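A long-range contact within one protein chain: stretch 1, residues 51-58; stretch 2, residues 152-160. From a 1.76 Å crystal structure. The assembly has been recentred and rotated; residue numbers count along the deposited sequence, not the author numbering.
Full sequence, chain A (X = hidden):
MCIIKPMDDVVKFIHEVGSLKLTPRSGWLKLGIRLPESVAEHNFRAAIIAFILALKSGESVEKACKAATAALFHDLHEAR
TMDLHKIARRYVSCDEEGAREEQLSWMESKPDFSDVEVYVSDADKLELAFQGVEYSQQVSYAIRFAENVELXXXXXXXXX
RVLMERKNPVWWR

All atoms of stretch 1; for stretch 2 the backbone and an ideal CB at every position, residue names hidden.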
# COMPACT_ATOMS: atom_id res chain seq x y z
N PHE A 51 6.85 -7.34 -17.07
CA PHE A 51 8.07 -6.58 -17.38
C PHE A 51 9.26 -7.50 -17.05
O PHE A 51 10.15 -7.72 -17.88
CB PHE A 51 8.12 -5.34 -16.50
CG PHE A 51 9.34 -4.50 -16.70
CD1 PHE A 51 9.43 -3.63 -17.79
CD2 PHE A 51 10.38 -4.54 -15.78
CE1 PHE A 51 10.55 -2.81 -17.97
CE2 PHE A 51 11.51 -3.73 -15.94
CZ PHE A 51 11.57 -2.86 -17.06
N ILE A 52 9.26 -8.08 -15.85
CA ILE A 52 10.33 -8.98 -15.45
C ILE A 52 10.46 -10.20 -16.38
O ILE A 52 11.58 -10.59 -16.75
CB ILE A 52 10.11 -9.49 -14.01
CG1 ILE A 52 10.36 -8.34 -13.02
CG2 ILE A 52 11.11 -10.62 -13.69
CD1 ILE A 52 9.87 -8.67 -11.58
N LEU A 53 9.34 -10.81 -16.73
CA LEU A 53 9.36 -11.99 -17.61
C LEU A 53 10.01 -11.67 -18.96
O LEU A 53 10.79 -12.46 -19.48
CB LEU A 53 7.96 -12.54 -17.86
CG LEU A 53 7.29 -13.22 -16.64
CD1 LEU A 53 5.91 -13.70 -17.00
CD2 LEU A 53 8.14 -14.35 -16.15
N ALA A 54 9.66 -10.51 -19.51
CA ALA A 54 10.22 -10.12 -20.80
C ALA A 54 11.71 -9.91 -20.67
O ALA A 54 12.48 -10.45 -21.46
CB ALA A 54 9.54 -8.84 -21.30
N LEU A 55 12.15 -9.14 -19.68
CA LEU A 55 13.57 -8.91 -19.55
C LEU A 55 14.37 -10.19 -19.35
O LEU A 55 15.41 -10.41 -20.02
CB LEU A 55 13.85 -7.96 -18.39
CG LEU A 55 13.50 -6.48 -18.61
CD1 LEU A 55 14.03 -5.67 -17.43
CD2 LEU A 55 14.12 -5.96 -19.92
N LYS A 56 13.89 -11.04 -18.44
CA LYS A 56 14.56 -12.31 -18.15
C LYS A 56 14.50 -13.26 -19.34
O LYS A 56 15.24 -14.23 -19.39
CB LYS A 56 13.92 -12.98 -16.92
CG LYS A 56 14.26 -12.30 -15.59
CD LYS A 56 15.63 -12.71 -15.09
CE LYS A 56 16.21 -11.67 -14.15
NZ LYS A 56 17.50 -12.11 -13.54
N SER A 57 13.62 -12.99 -20.29
CA SER A 57 13.50 -13.82 -21.48
C SER A 57 14.38 -13.26 -22.59
O SER A 57 14.27 -13.66 -23.74
CB SER A 57 12.06 -13.86 -21.98
OG SER A 57 11.24 -14.59 -21.08
N GLY A 58 15.22 -12.30 -22.22
CA GLY A 58 16.11 -11.68 -23.17
C GLY A 58 15.54 -10.55 -24.01
O GLY A 58 16.31 -9.94 -24.78
N UNK A 152 3.79 -20.92 -19.59
CA UNK A 152 4.33 -21.22 -20.91
C UNK A 152 5.80 -20.88 -21.07
O UNK A 152 6.53 -21.62 -21.74
CB UNK A 152 3.53 -20.47 -21.97
N UNK A 153 6.25 -19.77 -20.48
CA UNK A 153 7.65 -19.37 -20.64
C UNK A 153 8.63 -19.96 -19.63
O UNK A 153 8.27 -20.26 -18.50
CB UNK A 153 7.74 -17.84 -20.56
N UNK A 154 9.88 -20.14 -20.06
CA UNK A 154 10.89 -20.70 -19.18
C UNK A 154 11.17 -19.74 -18.03
O UNK A 154 11.53 -20.17 -16.94
CB UNK A 154 12.17 -21.00 -19.95
N UNK A 155 11.06 -18.44 -18.29
CA UNK A 155 11.32 -17.45 -17.26
C UNK A 155 10.26 -17.56 -16.15
O UNK A 155 10.58 -17.49 -14.97
CB UNK A 155 11.33 -16.04 -17.86
N UNK A 156 9.01 -17.72 -16.55
CA UNK A 156 7.90 -17.83 -15.60
C UNK A 156 8.08 -19.15 -14.83
O UNK A 156 7.91 -19.19 -13.61
CB UNK A 156 6.55 -17.78 -16.31
N UNK A 157 8.43 -20.23 -15.53
CA UNK A 157 8.61 -21.51 -14.85
C UNK A 157 9.71 -21.46 -13.80
O UNK A 157 9.58 -22.04 -12.72
CB UNK A 157 8.92 -22.60 -15.87
N UNK A 158 10.79 -20.76 -14.09
CA UNK A 158 11.90 -20.67 -13.14
C UNK A 158 11.48 -19.87 -11.89
O UNK A 158 11.73 -20.28 -10.75
CB UNK A 158 13.12 -20.02 -13.81
N UNK A 159 10.82 -18.73 -12.12
CA UNK A 159 10.37 -17.89 -10.99
C UNK A 159 9.36 -18.68 -10.14
O UNK A 159 9.40 -18.65 -8.92
CB UNK A 159 9.75 -16.59 -11.49
N UNK A 160 8.43 -19.35 -10.80
CA UNK A 160 7.42 -20.16 -10.11
C UNK A 160 8.10 -21.26 -9.27
O UNK A 160 7.73 -21.50 -8.11
CB UNK A 160 6.45 -20.78 -11.12

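Position 152 lies beyond the reach of stretch 1. Nothing of that stretch comes within 5.5 Å of its ideal CB, so the contact sets no preference. The residue is Lys152, and it makes no contact here.

Position 153 precedes a helix. Its CB points toward stretch 1 and sits 4.8 Å from Ser57 OG. This is an N-cap site, where Ser, Thr, Asp or Asn would suit, since each can accept from a free amide of the first turn. It is Thr153, with chi1 in the p well. Its OG1 accepts from the N of residue 156 at 3.1 Å, the capping bond. The same OG1 lies 4.3 Å from Leu53 CD2.

Position 154 points sideways into open space. Stretch 1 would accept almost anything. It is Asp154, without contact to stretch 1.

Position 155 is the tightest. Its CA is 5.8 Å from Leu53 CA, the closest pair in the backbone register. The ideal CB points toward stretch 1, 3.5 Å from Ser57 OG, 4.0 Å from Leu53 O and 4.1 Å from Lys56 CB. A small residue such as Ala, Gly or perhaps Ser fits this close approach. It is Ala155. Its CB packs 4.0 Å from Leu53 CD2. Ser57 OG donates to Leu53 O within its own stretch at 2.7 Å. It also accepts from a water, 2.8 Å from that OG, which in turn accepts from Ala155 N at 2.8 Å. No direct hydrogen bond crosses between the stretches; this water bridges them.

Position 156 points sideways, with its ideal CB 3.8 Å from Leu53 CD2. A small or apolar residue suits that methyl. It is Ala156. Leu53 CD2 also lies 3.5 Å from Ala156 N, so the leucine tip rests against the start of the helix.

Position 157 points away. Polar or charged residues are as acceptable as any; it is Lys157.

Position 158 points toward stretch 1, yet its CB has nothing within 5.5 Å. Many side chains would do. It is Glu158.

Position 159 points toward stretch 1 across a wider gap, its ideal CB 5.4 Å from Leu53 CD2. Leu53 and Ile52 offer apolar methyls, so Leu, Ile or Met could fill it. It is Ile159, chi1 m and chi2 t. Its CD1 lies 4.0 Å from Leu53 CD2 and 4.1 Å from Ile52 CG2.

Position 160 is out of reach and unconstrained by this contact. It is Tyr160.

Stretch 2 152-160: KTDAAKEIY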
# COMPACT_ATOMS: atom_id res chain seq x y z
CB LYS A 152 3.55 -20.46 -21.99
CG LYS A 152 2.04 -20.67 -22.04
CD LYS A 152 1.45 -19.70 -23.07
CE LYS A 152 -0.04 -19.39 -22.84
NZ LYS A 152 -0.47 -18.11 -23.52
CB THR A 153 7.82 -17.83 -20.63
OG1 THR A 153 7.66 -17.32 -19.29
CG2 THR A 153 6.80 -17.20 -21.54
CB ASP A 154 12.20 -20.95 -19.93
CG ASP A 154 12.13 -22.17 -20.86
OD1 ASP A 154 11.16 -22.98 -20.78
OD2 ASP A 154 13.07 -22.31 -21.66
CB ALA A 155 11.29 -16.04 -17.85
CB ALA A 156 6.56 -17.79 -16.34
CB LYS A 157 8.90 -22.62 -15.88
CG LYS A 157 7.66 -23.06 -16.66
CD LYS A 157 8.05 -24.03 -17.80
CE LYS A 157 6.83 -24.41 -18.64
NZ LYS A 157 7.24 -25.21 -19.86
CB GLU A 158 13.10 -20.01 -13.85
CG GLU A 158 14.39 -19.88 -13.01
CD GLU A 158 15.67 -19.57 -13.85
OE1 GLU A 158 15.59 -18.93 -14.94
OE2 GLU A 158 16.78 -19.97 -13.41
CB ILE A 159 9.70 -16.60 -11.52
CG1 ILE A 159 10.78 -15.67 -12.08
CG2 ILE A 159 8.97 -15.83 -10.38
CD1 ILE A 159 10.17 -14.44 -12.71
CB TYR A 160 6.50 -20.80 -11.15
CG TYR A 160 5.46 -21.72 -10.58
CD1 TYR A 160 4.44 -21.22 -9.76
CD2 TYR A 160 5.49 -23.08 -10.84
CE1 TYR A 160 3.49 -22.07 -9.22
CE2 TYR A 160 4.51 -23.95 -10.29
CZ TYR A 160 3.52 -23.43 -9.49
OH TYR A 160 2.53 -24.26 -8.97
O HOH W 1 11.42 -17.38 -20.88
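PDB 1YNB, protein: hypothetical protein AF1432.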